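Local coordinates for taurine:2-oxoglutarate aminotransferase (Bifidobacterium kashiwanohense PV20-2, PDB 6JIX), which probably transfers the amino group of taurine to 2-oxoglutarate, using pyridoxal 5'-phosphate as cofactor, at residues R109-N114 with N120-K125; A95-D100 with A327-L332; S353-H358 with K377-R382. All coordinates share one frame; numbering follows the deposited sequence.

Interaction 1. Residues R109-N114 with N120-K125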
loop_
_atom_site.group_PDB
_atom_site.type_symbol
_atom_site.label_atom_id
_atom_site.label_comp_id
_atom_site.label_asym_id
_atom_site.label_seq_id
_atom_site.Cartn_x
_atom_site.Cartn_y
_atom_site.Cartn_z
ATOM N N ARG A 109 19.529 -0.699 -7.040
ATOM C CA ARG A 109 18.661 0.180 -6.276
ATOM C C ARG A 109 17.490 -0.608 -5.698
ATOM O O ARG A 109 17.234 -1.755 -6.075
ATOM C CB ARG A 109 18.162 1.348 -7.142
ATOM C CG ARG A 109 19.261 2.094 -7.859
ATOM C CD ARG A 109 18.714 3.275 -8.673
ATOM N NE ARG A 109 19.806 4.122 -9.142
ATOM C CZ ARG A 109 20.384 5.064 -8.405
ATOM N NH1 ARG A 109 19.956 5.285 -7.174
ATOM N NH2 ARG A 109 21.396 5.772 -8.889
ATOM N N VAL A 110 16.803 0.019 -4.743
ATOM C CA VAL A 110 15.591 -0.522 -4.140
ATOM C C VAL A 110 14.488 0.538 -4.202
ATOM O O VAL A 110 14.710 1.707 -3.854
ATOM C CB VAL A 110 15.839 -0.974 -2.691
ATOM C CG1 VAL A 110 14.530 -1.336 -2.026
ATOM C CG2 VAL A 110 16.800 -2.140 -2.684
ATOM N N PHE A 111 13.302 0.134 -4.650
ATOM C CA PHE A 111 12.141 1.018 -4.683
ATOM C C PHE A 111 11.198 0.613 -3.556
ATOM O O PHE A 111 10.524 -0.421 -3.647
ATOM C CB PHE A 111 11.428 0.957 -6.032
ATOM C CG PHE A 111 10.273 1.903 -6.122
ATOM C CD1 PHE A 111 10.490 3.273 -6.205
ATOM C CD2 PHE A 111 8.976 1.437 -6.058
ATOM C CE1 PHE A 111 9.440 4.156 -6.269
ATOM C CE2 PHE A 111 7.922 2.313 -6.118
ATOM C CZ PHE A 111 8.161 3.686 -6.222
ATOM N N PHE A 112 11.134 1.431 -2.504
ATOM C CA PHE A 112 10.377 1.058 -1.319
ATOM C C PHE A 112 8.895 1.370 -1.498
ATOM O O PHE A 112 8.515 2.435 -2.000
ATOM C CB PHE A 112 10.927 1.774 -0.083
ATOM C CG PHE A 112 12.237 1.212 0.414
ATOM C CD1 PHE A 112 12.316 -0.097 0.880
ATOM C CD2 PHE A 112 13.392 1.992 0.415
ATOM C CE1 PHE A 112 13.525 -0.624 1.323
ATOM C CE2 PHE A 112 14.603 1.475 0.853
ATOM C CZ PHE A 112 14.670 0.158 1.301
ATOM N N THR A 113 8.059 0.440 -1.046
ATOM C CA THR A 113 6.611 0.562 -1.113
ATOM C C THR A 113 6.032 0.268 0.262
ATOM O O THR A 113 6.771 0.157 1.240
ATOM C CB THR A 113 6.033 -0.411 -2.135
ATOM O OG1 THR A 113 6.286 -1.742 -1.674
ATOM C CG2 THR A 113 6.688 -0.212 -3.494
ATOM N N ASN A 114 4.721 0.158 0.357
ATOM C CA ASN A 114 4.072 -0.101 1.631
ATOM C C ASN A 114 3.834 -1.572 1.908
ATOM O O ASN A 114 3.571 -1.928 3.062
ATOM C CB ASN A 114 2.751 0.655 1.705
ATOM C CG ASN A 114 2.966 2.114 1.968
ATOM O OD1 ASN A 114 3.935 2.475 2.634
ATOM N ND2 ASN A 114 2.097 2.971 1.424
ATOM N N ASN A 120 4.492 -5.251 -6.498
ATOM C CA ASN A 120 4.265 -5.919 -7.777
ATOM C C ASN A 120 3.694 -4.961 -8.814
ATOM O O ASN A 120 4.093 -5.003 -9.987
ATOM C CB ASN A 120 3.375 -7.141 -7.579
ATOM C CG ASN A 120 4.135 -8.287 -6.947
ATOM O OD1 ASN A 120 5.336 -8.413 -7.161
ATOM N ND2 ASN A 120 3.460 -9.101 -6.148
ATOM N N GLU A 121 2.744 -4.102 -8.404
ATOM C CA GLU A 121 2.224 -3.056 -9.288
ATOM C C GLU A 121 3.357 -2.257 -9.903
ATOM O O GLU A 121 3.371 -1.984 -11.105
ATOM C CB GLU A 121 1.301 -2.105 -8.522
ATOM C CG GLU A 121 0.107 -2.737 -7.840
ATOM C CD GLU A 121 -1.167 -2.548 -8.636
ATOM O OE1 GLU A 121 -2.259 -2.709 -8.053
ATOM O OE2 GLU A 121 -1.075 -2.240 -9.850
ATOM N N ASN A 122 4.310 -1.856 -9.076
ATOM C CA ASN A 122 5.370 -0.995 -9.558
ATOM C C ASN A 122 6.382 -1.778 -10.381
ATOM O O ASN A 122 6.884 -1.267 -11.391
ATOM C CB ASN A 122 6.033 -0.286 -8.367
ATOM C CG ASN A 122 5.245 0.941 -7.916
ATOM O OD1 ASN A 122 4.961 1.841 -8.714
ATOM N ND2 ASN A 122 4.862 0.969 -6.641
ATOM N N ALA A 123 6.656 -3.032 -9.996
ATOM C CA ALA A 123 7.534 -3.864 -10.810
ATOM C C ALA A 123 6.966 -4.035 -12.211
ATOM O O ALA A 123 7.686 -3.893 -13.205
ATOM C CB ALA A 123 7.758 -5.220 -10.139
ATOM N N ILE A 124 5.665 -4.303 -12.307
ATOM C CA ILE A 124 4.993 -4.336 -13.601
ATOM C C ILE A 124 5.212 -3.029 -14.360
ATOM O O ILE A 124 5.601 -3.035 -15.535
ATOM C CB ILE A 124 3.496 -4.615 -13.407
ATOM C CG1 ILE A 124 3.277 -6.040 -12.930
ATOM C CG2 ILE A 124 2.722 -4.301 -14.690
ATOM C CD1 ILE A 124 1.904 -6.236 -12.348
ATOM N N LYS A 125 4.903 -1.888 -13.719
ATOM C CA LYS A 125 5.028 -0.602 -14.405
ATOM C C LYS A 125 6.439 -0.397 -14.928
ATOM O O LYS A 125 6.632 0.069 -16.059
ATOM C CB LYS A 125 4.652 0.554 -13.478
ATOM C CG LYS A 125 3.164 0.793 -13.364
ATOM C CD LYS A 125 2.820 1.693 -12.192
ATOM C CE LYS A 125 2.826 3.155 -12.586
ATOM N NZ LYS A 125 2.798 4.018 -11.367
#
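F111 and N122 mark the closest backbone approach, with their CA atoms 8.6 Å apart where strand 107-113 passes helix 116-131. Within this chain the strand is outermost in the large mixed sheet of a fold type I, class-III aminotransferase, and V110 makes backbone hydrogen bonds to the second subunit. Between the two segments the chain passes G115, G116 and A117 of the cofactor pocket, and N120, two residues before N122, touches the pyridoxal phosphate. The contact is small and buried. F111 sets CG anti to its own nitrogen (chi1 -177°), which carries the ring out from the strand to the helix. There N122 ND2 comes to the ring edge, near its plane, 3.4 Å from F111 CE2; the ring and amide planes are 74° apart. The nitrogen therefore does not sit over the pi face, and the two groups simply pack. A flat phenyl suits this place because it spans the gap between strand and helix while also packing on S22 of the second subunit. T113 turns its methyl to the same amide, while its hydroxyl OG1 bonds to G115 O at the start of the turn. An alanine in place of N122 would probably open a gap beside the F111 ring and strip the T113 methyl of its neighbour on the helix. That methyl, T113 CG2, lies 3.8 Å from N122 ND2.

Interaction 2. Residues A95-D100 with A327-L332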
loop_
_atom_site.group_PDB
_atom_site.type_symbol
_atom_site.label_atom_id
_atom_site.label_comp_id
_atom_site.label_asym_id
_atom_site.label_seq_id
_atom_site.Cartn_x
_atom_site.Cartn_y
_atom_site.Cartn_z
ATOM N N ALA A 95 18.463 0.316 1.743
ATOM C CA ALA A 95 18.650 0.056 0.322
ATOM C C ALA A 95 19.995 -0.617 0.056
ATOM O O ALA A 95 20.070 -1.608 -0.677
ATOM C CB ALA A 95 18.530 1.351 -0.467
ATOM N N LYS A 96 21.075 -0.108 0.658
ATOM C CA LYS A 96 22.373 -0.745 0.454
ATOM C C LYS A 96 22.391 -2.157 1.026
ATOM O O LYS A 96 22.836 -3.095 0.358
ATOM C CB LYS A 96 23.499 0.093 1.058
ATOM C CG LYS A 96 24.826 -0.117 0.323
ATOM C CD LYS A 96 25.983 -0.393 1.271
ATOM C CE LYS A 96 27.276 -0.526 0.491
ATOM N NZ LYS A 96 28.059 -1.692 0.964
ATOM N N MET A 97 21.906 -2.332 2.263
ATOM C CA MET A 97 21.902 -3.664 2.866
ATOM C C MET A 97 21.136 -4.651 2.001
ATOM O O MET A 97 21.544 -5.809 1.853
ATOM C CB MET A 97 21.292 -3.631 4.256
ATOM C CG MET A 97 22.133 -2.951 5.295
ATOM S SD MET A 97 21.134 -2.635 6.754
ATOM C CE MET A 97 20.721 -4.306 7.204
ATOM N N LEU A 98 20.006 -4.217 1.443
ATOM C CA LEU A 98 19.194 -5.115 0.635
ATOM C C LEU A 98 19.907 -5.470 -0.660
ATOM O O LEU A 98 20.003 -6.650 -1.016
ATOM C CB LEU A 98 17.841 -4.481 0.348
ATOM C CG LEU A 98 16.888 -4.422 1.525
ATOM C CD1 LEU A 98 15.521 -4.025 1.017
ATOM C CD2 LEU A 98 16.869 -5.765 2.219
ATOM N N VAL A 99 20.427 -4.461 -1.372
ATOM C CA VAL A 99 21.226 -4.721 -2.570
ATOM C C VAL A 99 22.372 -5.672 -2.244
ATOM O O VAL A 99 22.670 -6.599 -3.007
ATOM C CB VAL A 99 21.746 -3.403 -3.175
ATOM C CG1 VAL A 99 22.671 -3.687 -4.355
ATOM C CG2 VAL A 99 20.593 -2.505 -3.598
ATOM N N ASP A 100 23.016 -5.464 -1.086
ATOM C CA ASP A 100 24.175 -6.263 -0.692
ATOM C C ASP A 100 23.814 -7.738 -0.483
ATOM O O ASP A 100 24.498 -8.618 -1.009
ATOM C CB ASP A 100 24.801 -5.669 0.574
ATOM C CG ASP A 100 25.757 -4.515 0.276
ATOM O OD1 ASP A 100 26.045 -4.264 -0.924
ATOM O OD2 ASP A 100 26.221 -3.867 1.255
ATOM N N ALA A 327 15.696 -5.725 11.409
ATOM C CA ALA A 327 15.344 -7.089 11.023
ATOM C C ALA A 327 16.441 -7.722 10.178
ATOM O O ALA A 327 16.900 -8.830 10.465
ATOM C CB ALA A 327 14.021 -7.100 10.262
ATOM N N VAL A 328 16.898 -7.026 9.144
ATOM C CA VAL A 328 17.878 -7.653 8.261
ATOM C C VAL A 328 19.169 -7.937 9.019
ATOM O O VAL A 328 19.756 -9.017 8.877
ATOM C CB VAL A 328 18.122 -6.788 7.013
ATOM C CG1 VAL A 328 19.274 -7.348 6.204
ATOM C CG2 VAL A 328 16.828 -6.677 6.172
ATOM N N ASN A 329 19.611 -6.986 9.863
ATOM C CA ASN A 329 20.815 -7.191 10.672
ATOM C C ASN A 329 20.667 -8.409 11.575
ATOM O O ASN A 329 21.622 -9.164 11.765
ATOM C CB ASN A 329 21.121 -5.952 11.516
ATOM C CG ASN A 329 22.001 -4.937 10.787
ATOM O OD1 ASN A 329 22.760 -5.288 9.876
ATOM N ND2 ASN A 329 21.891 -3.662 11.181
ATOM N N TYR A 330 19.470 -8.634 12.114
ATOM C CA TYR A 330 19.238 -9.834 12.903
ATOM C C TYR A 330 19.390 -11.101 12.061
ATOM O O TYR A 330 20.071 -12.053 12.472
ATOM C CB TYR A 330 17.855 -9.792 13.540
ATOM C CG TYR A 330 17.697 -10.855 14.605
ATOM C CD1 TYR A 330 17.399 -12.173 14.272
ATOM C CD2 TYR A 330 17.873 -10.540 15.944
ATOM C CE1 TYR A 330 17.261 -13.138 15.261
ATOM C CE2 TYR A 330 17.731 -11.480 16.922
ATOM C CZ TYR A 330 17.434 -12.778 16.595
ATOM O OH TYR A 330 17.309 -13.703 17.622
ATOM N N TYR A 331 18.732 -11.151 10.895
ATOM C CA TYR A 331 18.834 -12.343 10.053
ATOM C C TYR A 331 20.291 -12.711 9.876
ATOM O O TYR A 331 20.676 -13.876 10.027
ATOM C CB TYR A 331 18.187 -12.130 8.672
ATOM C CG TYR A 331 16.678 -12.028 8.640
ATOM C CD1 TYR A 331 15.879 -12.995 9.237
ATOM C CD2 TYR A 331 16.052 -10.954 7.999
ATOM C CE1 TYR A 331 14.512 -12.892 9.203
ATOM C CE2 TYR A 331 14.687 -10.843 7.961
ATOM C CZ TYR A 331 13.917 -11.811 8.560
ATOM O OH TYR A 331 12.539 -11.705 8.519
ATOM N N LEU A 332 21.118 -11.707 9.580
ATOM C CA LEU A 332 22.522 -11.946 9.284
ATOM C C LEU A 332 23.300 -12.288 10.551
ATOM O O LEU A 332 23.920 -13.357 10.642
ATOM C CB LEU A 332 23.115 -10.724 8.583
ATOM C CG LEU A 332 22.493 -10.338 7.231
ATOM C CD1 LEU A 332 23.169 -9.109 6.614
ATOM C CD2 LEU A 332 22.530 -11.522 6.263
#
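The carboxamide of N329 offers one face to M97: methyl CE lies over that face near its oxygen end, 3.5 Å from N329 OD1 and 3.9 Å from N329 CG. The two side chains cross at about a right angle. The same methyl packs against V328, 3.5 Å from V328 CG1, so one thioether end fills the angle between an amide and a branched aliphatic chain. M97 can do this because it runs extended to SD and then bends at chi3 (62°), swinging CE toward helix 327-332. Methionine suits such a boundary, being long, flexible and apolar where buried V328 meets partly exposed N329. This is helix-on-helix packing in the large domain of the fold type I enzyme: the short segments' axes come within 11.1 Å and cross at 36°, their N-to-C directions roughly aligned. Deeper in, L98 CD2 meets V328 CG2 at 4.1 Å, a looser aliphatic touch, and L98 also packs on V110 and F112 of strand 107-113, linking the helix pair to the sheet. Elsewhere on helix 95-100, K96 and D100 are four residues apart, one helical turn, and K96 NZ forms a salt bridge of 2.9 Å to the syn lone pair of D100 OD2.

Interaction 3. Residues S353-H358 with K377-R382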
loop_
_atom_site.group_PDB
_atom_site.type_symbol
_atom_site.label_atom_id
_atom_site.label_comp_id
_atom_site.label_asym_id
_atom_site.label_seq_id
_atom_site.Cartn_x
_atom_site.Cartn_y
_atom_site.Cartn_z
ATOM N N SER A 353 6.785 -38.151 7.195
ATOM C CA SER A 353 6.230 -39.234 7.989
ATOM C C SER A 353 4.730 -39.085 8.217
ATOM O O SER A 353 4.058 -40.071 8.541
ATOM C CB SER A 353 6.947 -39.285 9.322
ATOM O OG SER A 353 6.449 -38.254 10.135
ATOM N N MET A 354 4.184 -37.878 8.077
ATOM C CA MET A 354 2.732 -37.751 8.092
ATOM C C MET A 354 2.116 -38.329 6.825
ATOM O O MET A 354 0.965 -38.782 6.856
ATOM C CB MET A 354 2.332 -36.289 8.276
ATOM C CG MET A 354 2.668 -35.715 9.655
ATOM S SD MET A 354 1.750 -36.465 11.030
ATOM C CE MET A 354 3.028 -37.542 11.690
ATOM N N VAL A 355 2.856 -38.314 5.705
ATOM C CA VAL A 355 2.390 -38.969 4.482
ATOM C C VAL A 355 2.268 -40.470 4.703
ATOM O O VAL A 355 1.233 -41.076 4.402
ATOM C CB VAL A 355 3.313 -38.650 3.291
ATOM C CG1 VAL A 355 2.857 -39.443 2.056
ATOM C CG2 VAL A 355 3.313 -37.149 2.995
ATOM N N GLU A 356 3.327 -41.091 5.235
ATOM C CA GLU A 356 3.290 -42.523 5.507
ATOM C C GLU A 356 2.222 -42.880 6.547
ATOM O O GLU A 356 1.669 -43.980 6.509
ATOM C CB GLU A 356 4.674 -43.011 5.951
ATOM N N LYS A 357 1.915 -41.986 7.481
ATOM C CA LYS A 357 1.057 -42.375 8.597
ATOM C C LYS A 357 -0.437 -42.130 8.391
ATOM O O LYS A 357 -1.243 -42.671 9.156
ATOM C CB LYS A 357 1.494 -41.651 9.881
ATOM C CG LYS A 357 0.725 -42.110 11.127
ATOM C CD LYS A 357 1.093 -41.345 12.396
ATOM C CE LYS A 357 -0.016 -41.469 13.448
ATOM N NZ LYS A 357 0.445 -41.159 14.840
ATOM N N HIS A 358 -0.848 -41.315 7.425
ATOM C CA HIS A 358 -2.234 -40.855 7.389
ATOM C C HIS A 358 -2.904 -41.099 6.035
ATOM O O HIS A 358 -2.318 -40.832 4.976
ATOM C CB HIS A 358 -2.303 -39.379 7.760
ATOM C CG HIS A 358 -1.984 -39.096 9.198
ATOM N ND1 HIS A 358 -2.930 -39.166 10.200
ATOM C CD2 HIS A 358 -0.834 -38.702 9.794
ATOM C CE1 HIS A 358 -2.373 -38.839 11.355
ATOM N NE2 HIS A 358 -1.101 -38.557 11.136
ATOM N N LYS A 377 -9.179 -36.657 0.134
ATOM C CA LYS A 377 -10.275 -37.520 0.560
ATOM C C LYS A 377 -9.983 -38.988 0.279
ATOM O O LYS A 377 -10.686 -39.859 0.803
ATOM C CB LYS A 377 -11.577 -37.118 -0.154
ATOM C CG LYS A 377 -12.654 -36.503 0.746
ATOM C CD LYS A 377 -14.056 -36.727 0.179
ATOM C CE LYS A 377 -15.149 -36.326 1.172
ATOM N NZ LYS A 377 -15.550 -37.419 2.111
ATOM N N ASN A 378 -8.915 -39.271 -0.466
ATOM C CA ASN A 378 -8.668 -40.587 -1.028
ATOM C C ASN A 378 -7.247 -40.694 -1.567
ATOM O O ASN A 378 -6.963 -40.230 -2.677
ATOM C CB ASN A 378 -9.682 -40.848 -2.141
ATOM C CG ASN A 378 -9.880 -42.314 -2.420
ATOM O OD1 ASN A 378 -8.979 -43.007 -2.931
ATOM N ND2 ASN A 378 -11.077 -42.805 -2.094
ATOM N N LYS A 379 -6.345 -41.314 -0.804
ATOM C CA LYS A 379 -4.948 -41.366 -1.230
ATOM C C LYS A 379 -4.793 -42.059 -2.582
ATOM O O LYS A 379 -3.859 -41.748 -3.329
ATOM C CB LYS A 379 -4.090 -42.058 -0.161
ATOM C CG LYS A 379 -2.735 -41.393 0.125
ATOM C CD LYS A 379 -2.203 -41.805 1.485
ATOM C CE LYS A 379 -0.729 -41.440 1.655
ATOM N NZ LYS A 379 0.233 -42.560 1.339
ATOM N N GLU A 380 -5.677 -43.015 -2.902
ATOM C CA GLU A 380 -5.461 -43.897 -4.051
ATOM C C GLU A 380 -5.875 -43.240 -5.366
ATOM O O GLU A 380 -5.149 -43.326 -6.364
ATOM C CB GLU A 380 -6.206 -45.217 -3.844
ATOM N N THR A 381 -7.034 -42.587 -5.386
ATOM C CA THR A 381 -7.502 -41.876 -6.567
ATOM C C THR A 381 -6.927 -40.470 -6.675
ATOM O O THR A 381 -7.180 -39.793 -7.677
ATOM C CB THR A 381 -9.040 -41.810 -6.563
ATOM O OG1 THR A 381 -9.505 -40.836 -5.621
ATOM C CG2 THR A 381 -9.624 -43.148 -6.176
ATOM N N ARG A 382 -6.180 -40.018 -5.664
ATOM C CA ARG A 382 -5.684 -38.642 -5.537
ATOM C C ARG A 382 -6.822 -37.632 -5.473
ATOM O O ARG A 382 -6.618 -36.448 -5.756
ATOM C CB ARG A 382 -4.708 -38.259 -6.658
ATOM C CG ARG A 382 -3.326 -38.841 -6.475
ATOM C CD ARG A 382 -2.194 -38.076 -7.155
ATOM N NE ARG A 382 -1.031 -38.962 -7.214
ATOM C CZ ARG A 382 0.179 -38.636 -7.666
ATOM N NH1 ARG A 382 0.431 -37.416 -8.131
ATOM N NH2 ARG A 382 1.149 -39.549 -7.651
#
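K379, which reaches across to V355 and H358, springs from a turn held by one oxygen, N378 OD1. This atom accepts a nearly straight hydrogen bond from T381 N (3.2 Å, N-H...O angle 167°) and a weak, more bent one from E380 N at 3.3 Å. Accepting from the nitrogen three residues on makes this an Asx motif, and asparagine suits it because its short side chain can fold back onto the following backbone. From this turn, which follows strand 370-376, the lysine reaches in to the C-terminal end of helix 336-357. Its methylenes meet main-chain oxygens there: CE is 3.4 Å from V355 O, and CD lies 3.6 Å from H358 O. A bend at chi4 (-96°) brings NZ to 3.5 Å from V355 O, an approach without the geometry of a hydrogen bond, while V355 CG1 lies 4.1 Å from K379 CE. Behind this, the H358 ring is fixed by D444 and D437 of helix 426-447. Lysine fits the rim of the contact: its aliphatic part packs while its ammonium stays near V355 O. Because a helix C-terminus carries partial negative charge, the positive end of K379 is likely to be drawn there by diffuse electrostatics.

How the interactions relate
Interactions 1 and 2 are neighbours in the large domain, and strand 107-113 follows directly after helix 89-102: F112 CZ lies 3.8 Å from A95 N. Both touch the second subunit, but interaction 1 is fully buried beside the cofactor pocket, whereas interaction 2 is partly buried and farther from the cofactor. Interaction 3 lies across the chain, its centre about 41 Å from the centres of both others, in a more exposed region away from the annotated sites. Chemistry follows place: a ring edge against an amide in the first, methyl packing between helices in the second, and lysine methylenes against backbone carbonyls in the third. Helices 318-333 and 336-357, consecutive in the chain, carry interactions 2 and 3 respectively.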